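Local structure of prolyl oligopeptidase (Novosphingobium capsulatum, 1YR2) at residues 331-345 / 356-369. The protein probably hydrolyses peptide bonds on the carboxyl side of proline, and far less readily alanine, in oligopeptides, as a serine peptidase of the S9A family. Residues are numbered along the deposited sequence; the frame is centred on the assembly and turned at random.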
ATOM      1  N   TRP A 331      13.092  23.641  -5.468  1.00 11.61           N
ATOM      2  CA  TRP A 331      13.488  22.561  -4.574  1.00 11.28           C
ATOM      3  C   TRP A 331      13.171  21.227  -5.241  1.00 11.89           C
ATOM      4  O   TRP A 331      12.144  21.090  -5.858  1.00 11.68           O
ATOM      5  CB  TRP A 331      12.682  22.633  -3.275  1.00 11.30           C
ATOM      6  CG  TRP A 331      13.211  23.717  -2.386  1.00 11.43           C
ATOM      7  CD1 TRP A 331      14.071  23.566  -1.349  1.00 13.24           C
ATOM      8  CD2 TRP A 331      12.946  25.115  -2.477  1.00 12.40           C
ATOM      9  NE1 TRP A 331      14.334  24.777  -0.760  1.00 14.60           N
ATOM     10  CE2 TRP A 331      13.647  25.749  -1.418  1.00 13.45           C
ATOM     11  CE3 TRP A 331      12.121  25.893  -3.283  1.00 17.01           C
ATOM     12  CZ2 TRP A 331      13.622  27.132  -1.202  1.00 14.93           C
ATOM     13  CZ3 TRP A 331      12.085  27.288  -3.053  1.00 15.47           C
ATOM     14  CH2 TRP A 331      12.841  27.877  -2.025  1.00 15.50           C
ATOM     15  N   PHE A 332      14.053  20.254  -5.050  1.00 12.16           N
ATOM     16  CA  PHE A 332      13.937  18.920  -5.587  1.00 12.13           C
ATOM     17  C   PHE A 332      14.236  17.878  -4.502  1.00 12.03           C
ATOM     18  O   PHE A 332      15.029  18.101  -3.586  1.00 13.64           O
ATOM     19  CB  PHE A 332      14.988  18.684  -6.735  1.00 12.96           C
ATOM     20  CG  PHE A 332      14.749  19.513  -7.956  1.00 10.67           C
ATOM     21  CD1 PHE A 332      15.251  20.801  -8.007  1.00 11.31           C
ATOM     22  CD2 PHE A 332      14.055  19.015  -9.064  1.00 12.18           C
ATOM     23  CE1 PHE A 332      15.069  21.592  -9.104  1.00 10.89           C
ATOM     24  CE2 PHE A 332      13.871  19.823 -10.197  1.00 11.36           C
ATOM     25  CZ  PHE A 332      14.361  21.111 -10.210  1.00 14.31           C
ATOM     26  N   VAL A 333      13.622  16.717  -4.612  1.00 12.75           N
ATOM     27  CA  VAL A 333      14.049  15.547  -3.835  1.00 12.64           C
ATOM     28  C   VAL A 333      15.056  14.846  -4.739  1.00 13.59           C
ATOM     29  O   VAL A 333      14.691  14.389  -5.815  1.00 14.95           O
ATOM     30  CB  VAL A 333      12.890  14.579  -3.543  1.00 13.34           C
ATOM     31  CG1 VAL A 333      13.371  13.349  -2.789  1.00 14.27           C
ATOM     32  CG2 VAL A 333      11.782  15.322  -2.758  1.00 13.19           C
ATOM     33  N   SER A 334      16.297  14.729  -4.268  1.00 12.92           N
ATOM     34  CA  SER A 334      17.373  14.174  -5.051  1.00 12.56           C
ATOM     35  C   SER A 334      17.898  12.869  -4.483  1.00 12.49           C
ATOM     36  O   SER A 334      18.112  12.740  -3.282  1.00  9.76           O
ATOM     37  CB  SER A 334      18.505  15.186  -5.203  1.00 14.16           C
ATOM     38  OG  SER A 334      19.556  14.647  -5.975  1.00 15.35           O
ATOM     39  N   GLY A 335      18.180  11.937  -5.400  1.00 12.62           N
ATOM     40  CA  GLY A 335      18.844  10.670  -5.126  1.00 13.13           C
ATOM     41  C   GLY A 335      20.344  10.678  -5.441  1.00 15.06           C
ATOM     42  O   GLY A 335      21.035   9.647  -5.298  1.00 14.24           O
ATOM     43  N   ASP A 336      20.880  11.836  -5.837  1.00 16.68           N
ATOM     44  CA  ASP A 336      22.269  11.927  -6.329  1.00 16.79           C
ATOM     45  C   ASP A 336      23.246  11.754  -5.181  1.00 17.69           C
ATOM     46  O   ASP A 336      23.327  12.615  -4.292  1.00 17.18           O
ATOM     47  CB  ASP A 336      22.455  13.255  -7.047  1.00 18.29           C
ATOM     48  CG  ASP A 336      23.861  13.439  -7.604  1.00 21.27           C
ATOM     49  OD1 ASP A 336      24.384  12.513  -8.248  1.00 25.18           O
ATOM     50  OD2 ASP A 336      24.509  14.477  -7.403  1.00 29.11           O
ATOM     51  N   GLY A 337      23.929  10.610  -5.172  1.00 17.87           N
ATOM     52  CA  GLY A 337      24.827  10.249  -4.076  1.00 18.28           C
ATOM     53  C   GLY A 337      24.088   9.932  -2.779  1.00 18.34           C
ATOM     54  O   GLY A 337      24.687   9.934  -1.707  1.00 19.96           O
ATOM     55  N   ALA A 338      22.800   9.638  -2.869  1.00 17.15           N
ATOM     56  CA  ALA A 338      21.919   9.526  -1.685  1.00 16.69           C
ATOM     57  C   ALA A 338      20.836   8.502  -1.919  1.00 15.99           C
ATOM     58  O   ALA A 338      19.717   8.833  -2.313  1.00 15.51           O
ATOM     59  CB  ALA A 338      21.286  10.855  -1.337  1.00 16.90           C
ATOM     60  N   PRO A 339      21.127   7.245  -1.647  1.00 15.65           N
ATOM     61  CA  PRO A 339      20.092   6.220  -1.817  1.00 15.94           C
ATOM     62  C   PRO A 339      18.784   6.479  -1.050  1.00 15.08           C
ATOM     63  O   PRO A 339      17.717   6.097  -1.544  1.00 14.64           O
ATOM     64  CB  PRO A 339      20.784   4.942  -1.316  1.00 15.92           C
ATOM     65  CG  PRO A 339      22.262   5.221  -1.505  1.00 18.17           C
ATOM     66  CD  PRO A 339      22.429   6.686  -1.236  1.00 16.87           C
ATOM     67  N   LEU A 340      18.866   7.092   0.125  1.00 13.03           N
ATOM     68  CA  LEU A 340      17.685   7.423   0.950  1.00 12.54           C
ATOM     69  C   LEU A 340      17.133   8.833   0.707  1.00 11.34           C
ATOM     70  O   LEU A 340      16.195   9.270   1.385  1.00  9.63           O
ATOM     71  CB  LEU A 340      18.017   7.245   2.423  1.00 11.89           C
ATOM     72  CG  LEU A 340      18.328   5.800   2.830  1.00 14.86           C
ATOM     73  CD1 LEU A 340      18.396   5.700   4.342  1.00 17.03           C
ATOM     74  CD2 LEU A 340      17.270   4.881   2.338  1.00 16.22           C
ATOM     75  N   LYS A 341      17.763   9.534  -0.222  1.00 11.20           N
ATOM     76  CA  LYS A 341      17.342  10.827  -0.801  1.00 11.88           C
ATOM     77  C   LYS A 341      17.647  12.002   0.124  1.00 10.95           C
ATOM     78  O   LYS A 341      17.891  11.811   1.303  1.00 11.24           O
ATOM     79  CB  LYS A 341      15.880  10.884  -1.264  1.00 13.18           C
ATOM     80  CG  LYS A 341      15.271   9.683  -2.038  1.00 19.12           C
ATOM     81  CD  LYS A 341      15.967   9.250  -3.305  1.00 22.90           C
ATOM     82  CE  LYS A 341      15.601   7.757  -3.643  1.00 26.61           C
ATOM     83  NZ  LYS A 341      14.128   7.471  -3.774  1.00 31.72           N
ATOM     84  N   LYS A 342      17.671  13.185  -0.474  1.00 10.82           N
ATOM     85  CA  LYS A 342      17.992  14.448   0.169  1.00  9.69           C
ATOM     86  C   LYS A 342      17.212  15.575  -0.525  1.00  9.96           C
ATOM     87  O   LYS A 342      16.611  15.395  -1.568  1.00 10.40           O
ATOM     88  CB  LYS A 342      19.517  14.685   0.106  1.00 10.20           C
ATOM     89  CG  LYS A 342      20.058  14.890  -1.263  1.00 12.00           C
ATOM     90  CD  LYS A 342      21.591  14.861  -1.319  1.00 14.50           C
ATOM     91  CE  LYS A 342      22.093  15.188  -2.724  1.00 17.50           C
ATOM     92  NZ  LYS A 342      23.546  15.038  -2.850  1.00 15.87           N
ATOM     93  N   ILE A 343      17.162  16.730   0.087  1.00  9.05           N
ATOM     94  CA  ILE A 343      16.512  17.891  -0.496  1.00  8.88           C
ATOM     95  C   ILE A 343      17.545  18.909  -0.963  1.00 10.24           C
ATOM     96  O   ILE A 343      18.345  19.390  -0.169  1.00  9.93           O
ATOM     97  CB  ILE A 343      15.580  18.522   0.536  1.00  9.25           C
ATOM     98  CG1 ILE A 343      14.538  17.466   0.976  1.00  9.76           C
ATOM     99  CG2 ILE A 343      14.827  19.701  -0.113  1.00 11.04           C
ATOM    100  CD1 ILE A 343      13.642  17.934   2.047  1.00 11.91           C
ATOM    101  N   VAL A 344      17.473  19.231  -2.238  1.00 10.31           N
ATOM    102  CA  VAL A 344      18.368  20.174  -2.894  1.00 10.80           C
ATOM    103  C   VAL A 344      17.597  21.417  -3.363  1.00 10.70           C
ATOM    104  O   VAL A 344      16.555  21.331  -4.029  1.00 11.78           O
ATOM    105  CB  VAL A 344      19.100  19.526  -4.083  1.00 11.51           C
ATOM    106  CG1 VAL A 344      19.998  20.522  -4.782  1.00 11.06           C
ATOM    107  CG2 VAL A 344      19.951  18.373  -3.620  1.00 11.99           C
ATOM    108  N   ARG A 345      18.158  22.560  -3.018  1.00 10.60           N
ATOM    109  CA  ARG A 345      17.667  23.865  -3.491  1.00 10.69           C
ATOM    110  C   ARG A 345      18.517  24.343  -4.627  1.00 11.46           C
ATOM    111  O   ARG A 345      19.730  24.409  -4.506  1.00  8.88           O
ATOM    112  CB  ARG A 345      17.698  24.862  -2.385  1.00  9.88           C
ATOM    113  CG  ARG A 345      17.087  26.217  -2.747  1.00 11.64           C
ATOM    114  CD  ARG A 345      17.161  27.251  -1.649  1.00 11.70           C
ATOM    115  NE  ARG A 345      18.567  27.584  -1.416  1.00 13.20           N
ATOM    116  CZ  ARG A 345      19.075  28.137  -0.343  1.00 15.36           C
ATOM    117  NH1 ARG A 345      18.336  28.550   0.675  1.00 15.56           N
ATOM    118  NH2 ARG A 345      20.376  28.311  -0.318  1.00 13.76           N
ATOM    119  N   ASP A 356      22.402  23.699  -3.581  1.00 12.43           N
ATOM    120  CA  ASP A 356      22.669  23.648  -2.136  1.00 13.35           C
ATOM    121  C   ASP A 356      21.826  22.504  -1.552  1.00 12.55           C
ATOM    122  O   ASP A 356      20.631  22.490  -1.732  1.00 11.39           O
ATOM    123  CB  ASP A 356      22.306  24.969  -1.426  1.00 13.91           C
ATOM    124  CG  ASP A 356      23.213  26.133  -1.809  1.00 18.73           C
ATOM    125  OD1 ASP A 356      24.438  26.048  -1.585  1.00 22.62           O
ATOM    126  OD2 ASP A 356      22.783  27.199  -2.318  1.00 21.50           O
ATOM    127  N   THR A 357      22.451  21.558  -0.858  1.00 12.34           N
ATOM    128  CA  THR A 357      21.700  20.516  -0.181  1.00 13.63           C
ATOM    129  C   THR A 357      21.188  21.116   1.106  1.00 13.32           C
ATOM    130  O   THR A 357      21.952  21.420   1.942  1.00 14.79           O
ATOM    131  CB  THR A 357      22.610  19.339   0.095  1.00 14.12           C
ATOM    132  OG1 THR A 357      22.975  18.770  -1.170  1.00 14.95           O
ATOM    133  CG2 THR A 357      21.888  18.240   0.878  1.00 14.34           C
ATOM    134  N   VAL A 358      19.893  21.388   1.213  1.00 12.08           N
ATOM    135  CA  VAL A 358      19.390  22.082   2.397  1.00 12.14           C
ATOM    136  C   VAL A 358      18.954  21.115   3.489  1.00 11.67           C
ATOM    137  O   VAL A 358      18.930  21.458   4.682  1.00 12.86           O
ATOM    138  CB  VAL A 358      18.264  23.081   2.046  1.00 12.70           C
ATOM    139  CG1 VAL A 358      18.835  24.314   1.307  1.00 15.47           C
ATOM    140  CG2 VAL A 358      17.146  22.417   1.208  1.00 12.05           C
ATOM    141  N   VAL A 359      18.622  19.896   3.090  1.00 11.36           N
ATOM    142  CA  VAL A 359      18.350  18.814   4.047  1.00 11.31           C
ATOM    143  C   VAL A 359      19.123  17.615   3.541  1.00 11.41           C
ATOM    144  O   VAL A 359      18.756  17.046   2.494  1.00 10.99           O
ATOM    145  CB  VAL A 359      16.849  18.441   4.147  1.00 10.97           C
ATOM    146  CG1 VAL A 359      16.626  17.378   5.235  1.00 10.68           C
ATOM    147  CG2 VAL A 359      16.009  19.657   4.478  1.00 11.46           C
ATOM    148  N   PRO A 360      20.168  17.221   4.265  1.00 11.69           N
ATOM    149  CA  PRO A 360      21.021  16.145   3.803  1.00 12.83           C
ATOM    150  C   PRO A 360      20.341  14.810   4.003  1.00 12.92           C
ATOM    151  O   PRO A 360      19.338  14.732   4.723  1.00 12.85           O
ATOM    152  CB  PRO A 360      22.258  16.276   4.679  1.00 14.11           C
ATOM    153  CG  PRO A 360      21.755  16.901   5.962  1.00 15.99           C
ATOM    154  CD  PRO A 360      20.596  17.738   5.583  1.00 13.10           C
ATOM    155  N   GLU A 361      20.875  13.808   3.320  1.00 12.73           N
ATOM    156  CA  GLU A 361      20.432  12.447   3.480  1.00 14.82           C
ATOM    157  C   GLU A 361      20.416  12.094   4.948  1.00 14.61           C
ATOM    158  O   GLU A 361      21.359  12.379   5.679  1.00 13.82           O
ATOM    159  CB  GLU A 361      21.335  11.482   2.675  1.00 15.40           C
ATOM    160  CG  GLU A 361      20.792  10.083   2.555  1.00 17.02           C
ATOM    161  CD  GLU A 361      21.786   9.141   1.893  1.00 20.13           C
ATOM    162  OE1 GLU A 361      22.993   9.471   1.817  1.00 21.94           O
ATOM    163  OE2 GLU A 361      21.345   8.075   1.450  1.00 20.05           O
ATOM    164  N   SER A 362      19.316  11.507   5.414  1.00 14.72           N
ATOM    165  CA  SER A 362      19.304  10.984   6.789  1.00 14.94           C
ATOM    166  C   SER A 362      19.417   9.448   6.846  1.00 14.55           C
ATOM    167  O   SER A 362      19.635   8.799   5.824  1.00 14.74           O
ATOM    168  CB  SER A 362      18.126  11.534   7.577  1.00 16.63           C
ATOM    169  OG  SER A 362      17.015  10.697   7.584  1.00 16.23           O
ATOM    170  N   LYS A 363      19.249   8.907   8.034  1.00 14.87           N
ATOM    171  CA  LYS A 363      19.163   7.468   8.256  1.00 16.21           C
ATOM    172  C   LYS A 363      17.853   6.865   7.771  1.00 14.71           C
ATOM    173  O   LYS A 363      17.752   5.643   7.605  1.00 15.04           O
ATOM    174  CB  LYS A 363      19.274   7.188   9.745  1.00 17.58           C
ATOM    175  CG  LYS A 363      20.635   7.624  10.328  1.00 23.85           C
ATOM    176  CD  LYS A 363      21.685   6.554  10.056  1.00 28.46           C
ATOM    177  CE  LYS A 363      23.136   7.085  10.199  1.00 30.68           C
ATOM    178  NZ  LYS A 363      23.986   6.083  10.876  1.00 31.85           N
ATOM    179  N   ASP A 364      16.857   7.715   7.561  1.00 13.56           N
ATOM    180  CA  ASP A 364      15.496   7.279   7.171  1.00 12.70           C
ATOM    181  C   ASP A 364      15.247   7.569   5.710  1.00 11.26           C
ATOM    182  O   ASP A 364      15.720   8.600   5.176  1.00 11.78           O
ATOM    183  CB  ASP A 364      14.439   8.033   7.963  1.00 12.71           C
ATOM    184  CG  ASP A 364      14.519   7.764   9.463  1.00 16.66           C
ATOM    185  OD1 ASP A 364      14.937   6.655   9.879  1.00 16.26           O
ATOM    186  OD2 ASP A 364      14.173   8.626  10.285  1.00 17.23           O
ATOM    187  N   ASN A 365      14.477   6.685   5.061  1.00 10.89           N
ATOM    188  CA  ASN A 365      14.096   6.857   3.692  1.00 11.30           C
ATOM    189  C   ASN A 365      13.149   8.043   3.537  1.00 10.69           C
ATOM    190  O   ASN A 365      12.099   8.116   4.206  1.00 10.08           O
ATOM    191  CB  ASN A 365      13.473   5.570   3.156  1.00 11.80           C
ATOM    192  CG  ASN A 365      13.303   5.582   1.653  1.00 17.23           C
ATOM    193  OD1 ASN A 365      14.036   6.271   0.928  1.00 17.62           O
ATOM    194  ND2 ASN A 365      12.360   4.770   1.165  1.00 18.38           N
ATOM    195  N   LEU A 366      13.513   8.965   2.651  1.00 10.93           N
ATOM    196  CA  LEU A 366      12.643  10.106   2.329  1.00 11.25           C
ATOM    197  C   LEU A 366      11.732   9.753   1.159  1.00 13.28           C
ATOM    198  O   LEU A 366      12.178   9.634   0.017  1.00 12.94           O
ATOM    199  CB  LEU A 366      13.447  11.336   1.955  1.00 10.97           C
ATOM    200  CG  LEU A 366      12.753  12.624   1.573  1.00 12.11           C
ATOM    201  CD1 LEU A 366      11.901  13.083   2.709  1.00 12.92           C
ATOM    202  CD2 LEU A 366      13.760  13.679   1.309  1.00 12.49           C
ATOM    203  N   GLU A 367      10.453   9.702   1.458  1.00 15.11           N
ATOM    204  CA  GLU A 367       9.430   9.279   0.540  1.00 18.42           C
ATOM    205  C   GLU A 367       8.919  10.423  -0.373  1.00 18.36           C
ATOM    206  O   GLU A 367       8.793  10.228  -1.576  1.00 18.83           O
ATOM    207  CB  GLU A 367       8.291   8.715   1.396  1.00 19.97           C
ATOM    208  CG  GLU A 367       7.235   7.910   0.723  1.00 28.69           C
ATOM    209  CD  GLU A 367       6.462   7.071   1.764  1.00 33.41           C
ATOM    210  OE1 GLU A 367       5.835   7.659   2.726  1.00 31.89           O
ATOM    211  OE2 GLU A 367       6.543   5.825   1.619  1.00 37.10           O
ATOM    212  N   SER A 368       8.693  11.612   0.184  1.00 15.15           N
ATOM    213  CA  SER A 368       8.046  12.698  -0.574  1.00 16.11           C
ATOM    214  C   SER A 368       8.225  13.998   0.213  1.00 14.79           C
ATOM    215  O   SER A 368       8.462  13.968   1.441  1.00 12.80           O
ATOM    216  CB  SER A 368       6.539  12.411  -0.833  1.00 16.52           C
ATOM    217  OG  SER A 368       5.843  12.437   0.392  1.00 21.70           O
ATOM    218  N   VAL A 369       8.151  15.108  -0.502  1.00 14.26           N
ATOM    219  CA  VAL A 369       8.335  16.427   0.079  1.00 13.07           C
ATOM    220  C   VAL A 369       7.332  17.333  -0.571  1.00 13.78           C
ATOM    221  O   VAL A 369       7.096  17.202  -1.745  1.00 13.98           O
ATOM    222  CB  VAL A 369       9.743  16.959  -0.187  1.00 13.11           C
ATOM    223  CG1 VAL A 369       9.834  18.381   0.212  1.00 13.16           C
ATOM    224  CG2 VAL A 369      10.765  16.163   0.573  1.00 12.46           C
TER
HETATM  225  O   HOH W   1      24.275  11.613   0.718  1.00 32.74           O
HETATM  226  O   HOH W   2      16.974  10.758   3.691  1.00 16.89           O
HETATM  227  O   HOH W   3      16.727  13.765   3.944  1.00 19.96           O
HETATM  228  O   HOH W   4      12.925   7.405  -1.431  1.00 25.19           O
HETATM  229  O   HOH W   5      24.685  16.841  -1.294  1.00 30.93           O
HETATM  230  O   HOH W   6      20.426  27.052  -3.729  1.00 24.00           O
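I343 pairs with V359 where the third and outermost strands of a four-stranded antiparallel blade meet in the beta-propeller; the chain then passes from 354-357 through a loop into 365-372, the first strand of the next blade. A classic beta bulge interrupts the pairing: V358 and V359 both face I343, whose O receives V358 N at 2.9 Å and, more weakly, V359 N. Beyond it, R345 N donates to D356 O at 2.8 Å.

The tight part lies where this blade meets the next, and branched aliphatic residues suit a surface packed by carbon alone. With CG1 anti to the carbonyl carbon (chi1 -59°), I343 sends CD1 to V369 CG2 at 3.7 Å and against CG2 of V359, on the edge of its own blade, while its CG1 meets L366 CD2. V333 CG2 packs on V369 CG2 at 3.6 Å.

The solvent side is looser. R345 lays its guanidinium against V358 CG1, centred over one face, and meets D356 at the edge through a weak salt bridge; a water in the same plane accepts from R345 NE and also reaches D356 OD2. At the other end, E361 is long enough, extended beyond CG, to reach two successive beta turns, G335 to A338 (type II) and A338 to K341 (type I): its OE2 takes L340 N at 3.0 Å from the anti side, 23° out of the carboxylate plane, and its CD lies against A338 CB. Cut back to an alanine, this position would probably leave L340 N without its acceptor and the turn less firmly tied to the loop between blades. L340 O accepts L366 N at 3.0 Å, and one water bridges the other oxygen of the same carboxylate, E361 OE1, at 2.7 Å to G337 O.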